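Local coordinates for protein D-alanyl-D-alanine carboxypeptidase DacB2 (Mycobacterium tuberculosis H37Rv, PDB 4RYE) that shows serine-type D,D-carboxypeptidase activity and probably trims the D-Ala-D-Ala end of peptidoglycan stem peptides in cell-wall biogenesis, at residues A[44-49]-A[213-218]; A[100-105]-A[192-197]; A[217-222]-A[245-250]. All coordinates share one frame; numbering follows the deposited sequence.

Contact 1 of 3, residues A[44-49]-A[213-218]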
loop_
_atom_site.group_PDB
_atom_site.type_symbol
_atom_site.label_atom_id
_atom_site.label_comp_id
_atom_site.label_asym_id
_atom_site.label_seq_id
_atom_site.Cartn_x
_atom_site.Cartn_y
_atom_site.Cartn_z
ATOM N N PRO A 44 1.996 7.919 -10.661
ATOM C CA PRO A 44 2.082 8.311 -9.249
ATOM C C PRO A 44 1.424 7.258 -8.363
ATOM O O PRO A 44 0.386 6.711 -8.741
ATOM C CB PRO A 44 1.293 9.628 -9.203
ATOM C CG PRO A 44 1.399 10.173 -10.632
ATOM C CD PRO A 44 1.330 8.939 -11.492
ATOM N N PRO A 45 2.031 6.962 -7.208
ATOM C CA PRO A 45 1.537 5.891 -6.342
ATOM C C PRO A 45 0.466 6.315 -5.338
ATOM O O PRO A 45 -0.224 5.443 -4.805
ATOM C CB PRO A 45 2.796 5.479 -5.582
ATOM C CG PRO A 45 3.575 6.759 -5.451
ATOM C CD PRO A 45 3.361 7.446 -6.787
ATOM N N ALA A 46 0.323 7.617 -5.087
ATOM C CA ALA A 46 -0.505 8.086 -3.978
ATOM C C ALA A 46 -0.167 7.296 -2.711
ATOM O O ALA A 46 0.989 6.937 -2.495
ATOM C CB ALA A 46 -1.995 7.976 -4.312
ATOM N N SER A 47 -1.181 7.001 -1.898
ATOM C CA SER A 47 -0.968 6.419 -0.568
ATOM C C SER A 47 -0.426 4.988 -0.567
ATOM O O SER A 47 -0.072 4.473 0.490
ATOM C CB SER A 47 -2.260 6.479 0.266
ATOM O OG SER A 47 -2.447 7.754 0.857
ATOM N N THR A 48 -0.359 4.330 -1.720
ATOM C CA THR A 48 0.300 3.020 -1.738
ATOM C C THR A 48 1.755 3.142 -1.290
ATOM O O THR A 48 2.326 2.199 -0.738
ATOM C CB THR A 48 0.242 2.330 -3.113
ATOM O OG1 THR A 48 0.885 3.151 -4.101
ATOM C CG2 THR A 48 -1.202 2.036 -3.503
ATOM N N ILE A 49 2.348 4.313 -1.511
ATOM C CA ILE A 49 3.729 4.551 -1.107
ATOM C C ILE A 49 3.889 4.529 0.418
ATOM O O ILE A 49 5.000 4.386 0.924
ATOM C CB ILE A 49 4.287 5.872 -1.696
ATOM C CG1 ILE A 49 5.789 5.757 -1.980
ATOM C CG2 ILE A 49 4.024 7.042 -0.761
ATOM C CD1 ILE A 49 6.149 4.729 -3.033
ATOM N N ASN A 213 -5.405 13.379 -7.386
ATOM C CA ASN A 213 -5.826 13.796 -8.713
ATOM C C ASN A 213 -4.835 13.305 -9.776
ATOM O O ASN A 213 -5.232 12.847 -10.844
ATOM C CB ASN A 213 -5.982 15.317 -8.768
ATOM C CG ASN A 213 -6.829 15.769 -9.936
ATOM O OD1 ASN A 213 -7.881 15.189 -10.214
ATOM N ND2 ASN A 213 -6.370 16.801 -10.639
ATOM N N ALA A 214 -3.545 13.382 -9.468
ATOM C CA ALA A 214 -2.507 12.955 -10.407
ATOM C C ALA A 214 -2.370 11.430 -10.512
ATOM O O ALA A 214 -2.081 10.906 -11.588
ATOM C CB ALA A 214 -1.164 13.588 -10.042
ATOM N N ALA A 215 -2.561 10.724 -9.398
ATOM C CA ALA A 215 -2.427 9.269 -9.379
ATOM C C ALA A 215 -3.678 8.551 -9.849
ATOM O O ALA A 215 -3.613 7.386 -10.268
ATOM C CB ALA A 215 -2.075 8.788 -7.975
ATOM N N ARG A 216 -4.815 9.233 -9.753
ATOM C CA ARG A 216 -6.117 8.570 -9.799
ATOM C C ARG A 216 -6.144 7.472 -8.722
ATOM O O ARG A 216 -5.522 7.636 -7.668
ATOM C CB ARG A 216 -6.429 8.059 -11.212
ATOM C CG ARG A 216 -6.497 9.205 -12.223
ATOM C CD ARG A 216 -6.694 8.750 -13.653
ATOM N NE ARG A 216 -6.724 9.915 -14.533
ATOM C CZ ARG A 216 -7.041 9.888 -15.823
ATOM N NH1 ARG A 216 -7.361 8.742 -16.408
ATOM N NH2 ARG A 216 -7.037 11.017 -16.522
ATOM N N LYS A 217 -6.845 6.368 -8.953
ATOM C CA LYS A 217 -6.951 5.350 -7.893
ATOM C C LYS A 217 -5.818 4.354 -7.952
ATOM O O LYS A 217 -5.475 3.863 -9.029
ATOM C CB LYS A 217 -8.283 4.596 -7.970
ATOM C CG LYS A 217 -9.517 5.487 -7.957
ATOM C CD LYS A 217 -10.778 4.674 -7.692
ATOM C CE LYS A 217 -10.671 4.008 -6.332
ATOM N NZ LYS A 217 -11.946 3.451 -5.855
ATOM N N THR A 218 -5.230 4.045 -6.798
ATOM C CA THR A 218 -4.208 3.004 -6.736
ATOM C C THR A 218 -4.547 1.975 -5.653
ATOM O O THR A 218 -5.295 2.258 -4.717
ATOM C CB THR A 218 -2.804 3.585 -6.470
ATOM O OG1 THR A 218 -2.815 4.297 -5.226
ATOM C CG2 THR A 218 -2.375 4.536 -7.592
HETATM O O HOH W 1 -1.386 5.884 -10.549
#
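Pro44, Pro45, Ala46 and Thr48 pack against Ala214, Ala215 and Thr218 where the SxxK turn of this S11-family peptidase, of the beta-lactamase clan, meets the loop after strand 204-212 and the first residue of strand 218-225. Polar contact centres on the Pro45 carbonyl. Thr218 OG1 donates to Pro45 O at 2.9 Å, arriving from above the carbonyl plane, 43° out of it. Within the turn the same oxygen also accepts Thr48 OG1 at 2.6 Å and, more distantly, Thr48 N, so three donors grip one buried acceptor. In Thr218, OG1 sits between the backbone N and the carbonyl carbon (chi1 59°), the position from which it meets Pro45 O. A water donates to both Pro44 O and Ala215 O, joining the two backbones.

The apolar part is small and close. Pro44 CB lies 3.7 Å from Ala215 CB, and Ala46 CB meets that same methyl at 3.8 Å. Ser47, inferred to form the acyl-ester intermediate, takes no part across this contact; its OG is hydrogen-bonded to Lys50 NZ. Ala46 and Thr48, its neighbours in sequence, both touch Thr218. The two threonine side chains cross obliquely, with Thr48 CG2 3.3 Å from Thr218 OG1.

Contact 2 of 3, residues A[100-105]-A[192-197]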
loop_
_atom_site.group_PDB
_atom_site.type_symbol
_atom_site.label_atom_id
_atom_site.label_comp_id
_atom_site.label_asym_id
_atom_site.label_seq_id
_atom_site.Cartn_x
_atom_site.Cartn_y
_atom_site.Cartn_z
ATOM N N LEU A 100 -4.191 1.729 8.559
ATOM C CA LEU A 100 -5.636 1.459 8.640
ATOM C C LEU A 100 -6.499 2.576 8.052
ATOM O O LEU A 100 -7.518 2.308 7.407
ATOM C CB LEU A 100 -6.075 1.179 10.085
ATOM C CG LEU A 100 -6.020 -0.279 10.556
ATOM C CD1 LEU A 100 -4.616 -0.846 10.414
ATOM C CD2 LEU A 100 -6.482 -0.392 11.997
ATOM N N VAL A 101 -6.110 3.826 8.281
ATOM C CA VAL A 101 -6.916 4.946 7.788
ATOM C C VAL A 101 -6.150 5.894 6.859
ATOM O O VAL A 101 -6.645 6.980 6.532
ATOM C CB VAL A 101 -7.585 5.747 8.937
ATOM C CG1 VAL A 101 -8.411 4.831 9.833
ATOM C CG2 VAL A 101 -6.544 6.501 9.750
ATOM N N SER A 102 -4.959 5.475 6.430
ATOM C CA SER A 102 -4.148 6.250 5.488
ATOM C C SER A 102 -3.868 7.666 5.997
ATOM O O SER A 102 -3.945 8.638 5.239
ATOM C CB SER A 102 -4.836 6.325 4.122
ATOM O OG SER A 102 -3.877 6.527 3.096
ATOM N N GLY A 103 -3.539 7.783 7.279
ATOM C CA GLY A 103 -3.379 9.088 7.900
ATOM C C GLY A 103 -2.131 9.791 7.407
ATOM O O GLY A 103 -1.029 9.296 7.609
ATOM N N ASN A 104 -2.297 10.943 6.760
ATOM C CA ASN A 104 -1.145 11.705 6.291
ATOM C C ASN A 104 -0.414 12.315 7.477
ATOM O O ASN A 104 0.807 12.468 7.447
ATOM C CB ASN A 104 -1.575 12.789 5.299
ATOM C CG ASN A 104 -2.092 12.202 4.000
ATOM O OD1 ASN A 104 -1.525 11.243 3.484
ATOM N ND2 ASN A 104 -3.177 12.761 3.477
ATOM N N ASP A 105 -1.166 12.660 8.520
ATOM C CA ASP A 105 -0.568 13.169 9.752
ATOM C C ASP A 105 0.263 12.077 10.422
ATOM O O ASP A 105 1.313 12.352 10.997
ATOM C CB ASP A 105 -1.624 13.759 10.699
ATOM C CG ASP A 105 -2.778 12.801 10.986
ATOM O OD1 ASP A 105 -2.896 11.757 10.300
ATOM O OD2 ASP A 105 -3.581 13.110 11.901
ATOM N N VAL A 192 -10.984 2.165 12.394
ATOM C CA VAL A 192 -11.265 0.955 11.627
ATOM C C VAL A 192 -10.447 0.915 10.347
ATOM O O VAL A 192 -10.106 1.958 9.766
ATOM C CB VAL A 192 -12.773 0.797 11.303
ATOM C CG1 VAL A 192 -13.592 0.801 12.578
ATOM C CG2 VAL A 192 -13.249 1.908 10.376
ATOM N N ASN A 193 -10.116 -0.301 9.920
ATOM C CA ASN A 193 -9.358 -0.516 8.705
ATOM C C ASN A 193 -10.222 -0.184 7.490
ATOM O O ASN A 193 -11.299 -0.754 7.322
ATOM C CB ASN A 193 -8.918 -1.983 8.638
ATOM C CG ASN A 193 -7.814 -2.220 7.626
ATOM O OD1 ASN A 193 -7.758 -1.571 6.579
ATOM N ND2 ASN A 193 -6.927 -3.157 7.933
ATOM N N GLN A 194 -9.755 0.726 6.642
ATOM C CA GLN A 194 -10.537 1.154 5.485
ATOM C C GLN A 194 -10.446 0.203 4.290
ATOM O O GLN A 194 -11.113 0.418 3.280
ATOM C CB GLN A 194 -10.129 2.567 5.057
ATOM C CG GLN A 194 -8.770 2.645 4.388
ATOM C CD GLN A 194 -8.348 4.074 4.085
ATOM O OE1 GLN A 194 -9.027 5.031 4.465
ATOM N NE2 GLN A 194 -7.224 4.223 3.391
ATOM N N ASP A 195 -9.616 -0.833 4.401
ATOM C CA ASP A 195 -9.447 -1.818 3.333
ATOM C C ASP A 195 -10.637 -2.770 3.296
ATOM O O ASP A 195 -10.686 -3.752 4.043
ATOM C CB ASP A 195 -8.149 -2.600 3.552
ATOM C CG ASP A 195 -7.912 -3.676 2.496
ATOM O OD1 ASP A 195 -8.639 -3.721 1.475
ATOM O OD2 ASP A 195 -6.969 -4.478 2.684
ATOM N N GLU A 196 -11.581 -2.487 2.406
ATOM C CA GLU A 196 -12.826 -3.249 2.329
ATOM C C GLU A 196 -12.625 -4.651 1.754
ATOM O O GLU A 196 -13.499 -5.508 1.855
ATOM C CB GLU A 196 -13.852 -2.483 1.498
ATOM C CG GLU A 196 -14.174 -1.114 2.076
ATOM C CD GLU A 196 -15.494 -0.575 1.592
ATOM O OE1 GLU A 196 -16.110 -1.216 0.713
ATOM O OE2 GLU A 196 -15.922 0.485 2.098
ATOM N N LEU A 197 -11.470 -4.888 1.157
ATOM C CA LEU A 197 -11.173 -6.222 0.659
ATOM C C LEU A 197 -11.182 -7.233 1.815
ATOM O O LEU A 197 -11.601 -8.373 1.637
ATOM C CB LEU A 197 -9.849 -6.240 -0.109
ATOM C CG LEU A 197 -9.784 -7.170 -1.327
ATOM C CD1 LEU A 197 -10.919 -6.872 -2.302
ATOM C CD2 LEU A 197 -8.451 -7.068 -2.036
#
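Leu100 and Gln194 form the single hydrogen bond of a partly buried contact between the C-terminal end of helix 91-100 with the link that follows, and the link from strand 187-192 to helix 197-200. Gln194 N donates to Leu100 O at 2.8 Å; the N-H...O angle is 160° and the donor lies in the carbonyl plane. Beside this bond the Leu100 and Asn193 side chains cross at about a right angle, Leu100 CG resting 3.9 Å from Asn193 CB.

Asn193 CG is anti to the backbone N (chi1 -164°), and its OD1 accepts Asp195 N at 3.0 Å, closing an Asx turn, while ND2 is held by Glu177 O. Gln194 CG passes 3.3 Å from Leu100 O, and the chain, extended beyond CG, brings NE2 to 3.3 Å from Ser102 CB. Val101 CG1 touches Val192 O, also at 3.3 Å.

Ser102 is by similarity an active-site residue, consistent with the second motif of this family; its OG bonds to Lys208 NZ. Gln194 packs beside this probable active-site serine, touching Lys208 and Thr209 of strand 204-212. Further along, Asp195 and Leu197 reach Phe219 of strand 218-225, and Leu197 packs on Ala250 and Phe254 of helix 246-259.

Contact 3 of 3, residues A[217-222]-A[245-250]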
loop_
_atom_site.group_PDB
_atom_site.type_symbol
_atom_site.label_atom_id
_atom_site.label_comp_id
_atom_site.label_asym_id
_atom_site.label_seq_id
_atom_site.Cartn_x
_atom_site.Cartn_y
_atom_site.Cartn_z
ATOM N N LYS A 217 -6.845 6.368 -8.953
ATOM C CA LYS A 217 -6.951 5.350 -7.893
ATOM C C LYS A 217 -5.818 4.354 -7.952
ATOM O O LYS A 217 -5.475 3.863 -9.029
ATOM C CB LYS A 217 -8.283 4.596 -7.970
ATOM C CG LYS A 217 -9.517 5.487 -7.957
ATOM C CD LYS A 217 -10.778 4.674 -7.692
ATOM C CE LYS A 217 -10.671 4.008 -6.332
ATOM N NZ LYS A 217 -11.946 3.451 -5.855
ATOM N N THR A 218 -5.230 4.045 -6.798
ATOM C CA THR A 218 -4.208 3.004 -6.736
ATOM C C THR A 218 -4.547 1.975 -5.653
ATOM O O THR A 218 -5.295 2.258 -4.717
ATOM C CB THR A 218 -2.804 3.585 -6.470
ATOM O OG1 THR A 218 -2.815 4.297 -5.226
ATOM C CG2 THR A 218 -2.375 4.536 -7.592
ATOM N N PHE A 219 -3.976 0.787 -5.773
ATOM C CA PHE A 219 -4.182 -0.243 -4.778
ATOM C C PHE A 219 -3.099 -1.287 -4.912
ATOM O O PHE A 219 -2.658 -1.605 -6.022
ATOM C CB PHE A 219 -5.559 -0.904 -4.942
ATOM C CG PHE A 219 -5.786 -2.066 -4.005
ATOM C CD1 PHE A 219 -6.160 -1.845 -2.688
ATOM C CD2 PHE A 219 -5.626 -3.373 -4.442
ATOM C CE1 PHE A 219 -6.369 -2.907 -1.817
ATOM C CE2 PHE A 219 -5.825 -4.443 -3.579
ATOM C CZ PHE A 219 -6.199 -4.209 -2.264
ATOM N N VAL A 220 -2.668 -1.804 -3.771
ATOM C CA VAL A 220 -1.787 -2.957 -3.724
ATOM C C VAL A 220 -2.292 -3.833 -2.585
ATOM O O VAL A 220 -2.744 -3.330 -1.565
ATOM C CB VAL A 220 -0.300 -2.555 -3.517
ATOM C CG1 VAL A 220 -0.094 -1.821 -2.175
ATOM C CG2 VAL A 220 0.592 -3.779 -3.605
ATOM N N GLY A 221 -2.255 -5.145 -2.761
ATOM C CA GLY A 221 -2.726 -6.008 -1.690
ATOM C C GLY A 221 -2.515 -7.481 -1.957
ATOM O O GLY A 221 -2.030 -7.867 -3.023
ATOM N N ALA A 222 -2.899 -8.312 -0.994
ATOM C CA ALA A 222 -2.622 -9.739 -1.114
ATOM C C ALA A 222 -3.752 -10.594 -0.557
ATOM O O ALA A 222 -4.530 -10.138 0.275
ATOM C CB ALA A 222 -1.316 -10.077 -0.426
ATOM N N THR A 245 -16.038 -1.480 -9.640
ATOM C CA THR A 245 -15.287 -0.642 -8.709
ATOM C C THR A 245 -13.898 -1.218 -8.539
ATOM O O THR A 245 -13.596 -2.291 -9.064
ATOM C CB THR A 245 -15.941 -0.626 -7.321
ATOM O OG1 THR A 245 -15.884 -1.946 -6.762
ATOM C CG2 THR A 245 -17.389 -0.166 -7.411
ATOM N N TYR A 246 -13.042 -0.531 -7.791
ATOM C CA TYR A 246 -11.718 -1.072 -7.552
ATOM C C TYR A 246 -11.816 -2.353 -6.726
ATOM O O TYR A 246 -11.009 -3.266 -6.898
ATOM C CB TYR A 246 -10.799 -0.033 -6.888
ATOM C CG TYR A 246 -9.674 0.445 -7.791
ATOM C CD1 TYR A 246 -9.913 0.763 -9.127
ATOM C CD2 TYR A 246 -8.380 0.594 -7.308
ATOM C CE1 TYR A 246 -8.885 1.202 -9.959
ATOM C CE2 TYR A 246 -7.348 1.036 -8.131
ATOM C CZ TYR A 246 -7.607 1.335 -9.454
ATOM O OH TYR A 246 -6.587 1.774 -10.278
ATOM N N TRP A 247 -12.810 -2.434 -5.845
ATOM C CA TRP A 247 -12.962 -3.632 -5.019
ATOM C C TRP A 247 -13.374 -4.813 -5.887
ATOM O O TRP A 247 -12.930 -5.945 -5.655
ATOM C CB TRP A 247 -13.991 -3.434 -3.893
ATOM C CG TRP A 247 -13.706 -2.279 -2.954
ATOM C CD1 TRP A 247 -14.552 -1.251 -2.647
ATOM C CD2 TRP A 247 -12.499 -2.041 -2.208
ATOM N NE1 TRP A 247 -13.947 -0.389 -1.762
ATOM C CE2 TRP A 247 -12.688 -0.850 -1.475
ATOM C CE3 TRP A 247 -11.279 -2.715 -2.091
ATOM C CZ2 TRP A 247 -11.704 -0.324 -0.633
ATOM C CZ3 TRP A 247 -10.299 -2.188 -1.254
ATOM C CH2 TRP A 247 -10.522 -1.008 -0.535
ATOM N N ASP A 248 -14.231 -4.536 -6.872
ATOM C CA ASP A 248 -14.695 -5.538 -7.828
ATOM C C ASP A 248 -13.529 -6.106 -8.634
ATOM O O ASP A 248 -13.366 -7.326 -8.736
ATOM C CB ASP A 248 -15.747 -4.946 -8.788
ATOM C CG ASP A 248 -17.098 -4.717 -8.123
ATOM O OD1 ASP A 248 -17.436 -5.449 -7.169
ATOM O OD2 ASP A 248 -17.831 -3.807 -8.570
ATOM N N GLN A 249 -12.719 -5.219 -9.207
ATOM C CA GLN A 249 -11.627 -5.644 -10.076
ATOM C C GLN A 249 -10.550 -6.387 -9.291
ATOM O O GLN A 249 -9.934 -7.315 -9.805
ATOM C CB GLN A 249 -11.033 -4.453 -10.847
ATOM C CG GLN A 249 -9.715 -4.765 -11.558
ATOM C CD GLN A 249 -9.314 -3.694 -12.570
ATOM O OE1 GLN A 249 -9.455 -2.495 -12.323
ATOM N NE2 GLN A 249 -8.826 -4.130 -13.725
ATOM N N ALA A 250 -10.323 -5.984 -8.044
ATOM C CA ALA A 250 -9.352 -6.680 -7.210
ATOM C C ALA A 250 -9.819 -8.105 -6.965
ATOM O O ALA A 250 -9.033 -9.041 -7.048
ATOM C CB ALA A 250 -9.133 -5.947 -5.881
HETATM O O HOH W 2 -13.697 1.377 -5.683
#
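Lys217 bends at chi3 (61°), which turns CE back toward Tyr246, 4.0 Å from its CG, as the two side chains slide past each other in opposite directions. Phe219 points its CB toward the helix, and CG, anti to the backbone N, carries the ring on to Trp247 and Ala250.

Lys217 CB lies over one face of the Tyr246 ring, 3.8 Å from the centroid and 18° off the normal, a CH-pi contact offset toward the rim. Phe219 CB meets the same ring at its edge, 4.0 Å from CD2. The phenol OH approaches Lys217 O at 2.7 Å, a weak hydrogen bond, and a water accepts from both Lys217 NZ and Tyr246 N.

This is helix-on-sheet packing: helix 246-259 lies against a face of the antiparallel sheet in the fold shared with beta-lactamases, and the axes of strand 218-222 and helix segment 246-250 approach to 10.4 Å at 39°. Thr245 and Asp248 form a capping box at the helix start, Asp248 N donating to Thr245 OG1 at 3.1 Å and Thr245 N to Asp248 OD2. On the same sheet face, Ala250 and Tyr246 also touch Met234 of strand 228-237. Phe219 and Trp247 cross at about a right angle, with CE1 of Phe219 4.0 Å from Trp247 CZ3.

Overall arrangement
Contacts 1 and 3 are buried, whereas contact 2 is only partly so. Contacts 1 and 3 share Lys217 and Thr218, at the start of strand 218-225, with Thr218 directing its side chain toward the turn at 44-49 and Phe219 facing helix 246-259. Their chemistry differs accordingly: contact 1 has one hydroxyl-to-carbonyl bond across, on an oxygen also held from within its own turn, plus small methyl contacts, while contact 3 is mainly aromatic packing. Contact 2 joins a helix end and a loop through one backbone bond. Contacts 1 and 2 meet at the active site, Ser47 OG lying 2.9 Å from Ser102 OG, a probable hydrogen bond. Contacts 2 and 3 join by packing, Leu197 CD2 lying 3.6 Å from Phe219 CZ.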